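Local structure of germination protein (Bacillus megaterium, 6O59) at residues A78-S83 and V92-N97. The protein is the A subunit, here its N-terminal domain, of the spore germinant receptor GerK3, and probably helps spores sense germinants and leave dormancy. Numbering follows the deposited sequence.
Sequences ALELIS and VSFADN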
loop_
_atom_site.group_PDB
_atom_site.type_symbol
_atom_site.label_atom_id
_atom_site.label_comp_id
_atom_site.label_asym_id
_atom_site.label_seq_id
_atom_site.Cartn_x
_atom_site.Cartn_y
_atom_site.Cartn_z
ATOM N N ALA A 78 18.089 14.747 -16.374
ATOM C CA ALA A 78 18.223 13.511 -15.583
ATOM C C ALA A 78 17.093 12.509 -15.810
ATOM O O ALA A 78 17.377 11.369 -16.162
ATOM C CB ALA A 78 18.333 13.831 -14.101
ATOM N N LEU A 79 15.826 12.935 -15.652
ATOM C CA LEU A 79 14.647 12.073 -15.793
ATOM C C LEU A 79 14.494 11.525 -17.219
ATOM O O LEU A 79 14.263 10.324 -17.378
ATOM C CB LEU A 79 13.389 12.842 -15.372
ATOM C CG LEU A 79 12.148 12.033 -15.034
ATOM C CD1 LEU A 79 12.336 11.258 -13.748
ATOM C CD2 LEU A 79 10.947 12.942 -14.910
ATOM N N GLU A 80 14.648 12.388 -18.238
ATOM C CA GLU A 80 14.542 12.013 -19.648
ATOM C C GLU A 80 15.727 11.118 -20.071
ATOM O O GLU A 80 15.524 10.144 -20.790
ATOM C CB GLU A 80 14.424 13.263 -20.538
ATOM C CG GLU A 80 12.990 13.609 -20.946
ATOM C CD GLU A 80 11.975 14.073 -19.904
ATOM O OE1 GLU A 80 12.378 14.401 -18.763
ATOM O OE2 GLU A 80 10.768 14.123 -20.242
ATOM N N LEU A 81 16.939 11.406 -19.581
ATOM C CA LEU A 81 18.127 10.598 -19.872
ATOM C C LEU A 81 17.990 9.191 -19.285
ATOM O O LEU A 81 18.368 8.216 -19.939
ATOM C CB LEU A 81 19.388 11.282 -19.311
ATOM C CG LEU A 81 20.378 11.905 -20.302
ATOM C CD1 LEU A 81 21.235 10.854 -21.006
ATOM C CD2 LEU A 81 19.705 12.879 -21.256
ATOM N N ILE A 82 17.436 9.094 -18.055
ATOM C CA ILE A 82 17.223 7.835 -17.347
ATOM C C ILE A 82 16.116 7.053 -18.040
ATOM O O ILE A 82 16.248 5.833 -18.191
ATOM C CB ILE A 82 16.928 8.078 -15.832
ATOM C CG1 ILE A 82 18.249 8.380 -15.058
ATOM C CG2 ILE A 82 16.163 6.904 -15.194
ATOM C CD1 ILE A 82 18.116 8.914 -13.581
ATOM N N SER A 83 15.044 7.757 -18.485
ATOM C CA SER A 83 13.890 7.148 -19.156
ATOM C C SER A 83 14.301 6.358 -20.405
ATOM O O SER A 83 13.717 5.313 -20.647
ATOM C CB SER A 83 12.820 8.186 -19.496
ATOM O OG SER A 83 13.080 8.940 -20.669
ATOM N N VAL A 92 6.860 3.195 -20.111
ATOM C CA VAL A 92 7.084 4.457 -19.434
ATOM C C VAL A 92 6.052 5.510 -19.803
ATOM O O VAL A 92 5.719 5.710 -20.971
ATOM C CB VAL A 92 8.526 4.946 -19.676
ATOM C CG1 VAL A 92 8.698 6.449 -19.396
ATOM C CG2 VAL A 92 9.507 4.129 -18.856
ATOM N N SER A 93 5.562 6.191 -18.782
ATOM C CA SER A 93 4.635 7.298 -18.918
ATOM C C SER A 93 5.129 8.423 -17.978
ATOM O O SER A 93 6.075 8.204 -17.214
ATOM C CB SER A 93 3.204 6.843 -18.626
ATOM O OG SER A 93 2.768 7.295 -17.357
ATOM N N PHE A 94 4.542 9.619 -18.063
ATOM C CA PHE A 94 4.947 10.718 -17.187
ATOM C C PHE A 94 3.729 11.368 -16.547
ATOM O O PHE A 94 2.711 11.540 -17.217
ATOM C CB PHE A 94 5.770 11.754 -17.956
ATOM C CG PHE A 94 7.163 11.303 -18.316
ATOM C CD1 PHE A 94 8.213 11.448 -17.418
ATOM C CD2 PHE A 94 7.437 10.760 -19.566
ATOM C CE1 PHE A 94 9.511 11.048 -17.762
ATOM C CE2 PHE A 94 8.737 10.353 -19.905
ATOM C CZ PHE A 94 9.765 10.505 -19.003
ATOM N N ALA A 95 3.820 11.692 -15.244
ATOM C CA ALA A 95 2.746 12.345 -14.482
ATOM C C ALA A 95 3.203 13.747 -14.032
ATOM O O ALA A 95 4.341 13.878 -13.578
ATOM C CB ALA A 95 2.360 11.491 -13.279
ATOM N N ASP A 96 2.335 14.784 -14.166
ATOM C CA ASP A 96 2.661 16.179 -13.796
ATOM C C ASP A 96 1.568 16.835 -12.896
ATOM O O ASP A 96 1.536 18.061 -12.735
ATOM C CB ASP A 96 2.919 17.036 -15.058
ATOM C CG ASP A 96 1.703 17.315 -15.920
ATOM O OD1 ASP A 96 0.787 16.455 -15.963
ATOM O OD2 ASP A 96 1.668 18.386 -16.562
ATOM N N ASN A 97 0.701 15.990 -12.300
ATOM C CA ASN A 97 -0.377 16.346 -11.377
ATOM C C ASN A 97 -0.624 15.153 -10.447
ATOM O O ASN A 97 -0.236 14.021 -10.789
ATOM C CB ASN A 97 -1.642 16.792 -12.112
ATOM C CG ASN A 97 -2.462 15.686 -12.708
ATOM O OD1 ASN A 97 -2.138 15.136 -13.763
ATOM N ND2 ASN A 97 -3.555 15.356 -12.047
#
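F94 reaches from strand 92-95 to helix 78-83 and lays one edge of its ring against L79 and S83. Here a helix packs against the edge of an antiparallel sheet: helix 78-86 leads by a short turn into strand 91-95, an outermost strand within this chain, and the two run nearly antiparallel (164° for these segments). The tight side faces the sheet. There L79 sends CD2 to within 3.7 Å of F94 CE1, with CG close to the ring plane. L79 CG stands anti to the backbone N (chi1 -162°), which carries CG and its methyls to the rim of the F94 ring, and L121 of strand 120-124 touches L79, S83 and F94 alike. One turn along, S83 CB meets F94 CZ at 3.9 Å. V92 only grazes the contact, its CG1 4.5 Å from S83 CB.

The outer side is looser. E80, an exposed residue, bends its chain at chi2 (67°) and carries its carboxylate over one face of the F94 ring, almost parallel to it but offset toward the rim. E80 OE2 comes no nearer than 4.0 Å to F94 CZ. Apolar contacts thus do most of the joining, while S83 OG borders the ring at F94 CZ and also donates to E80 O at 2.7 Å.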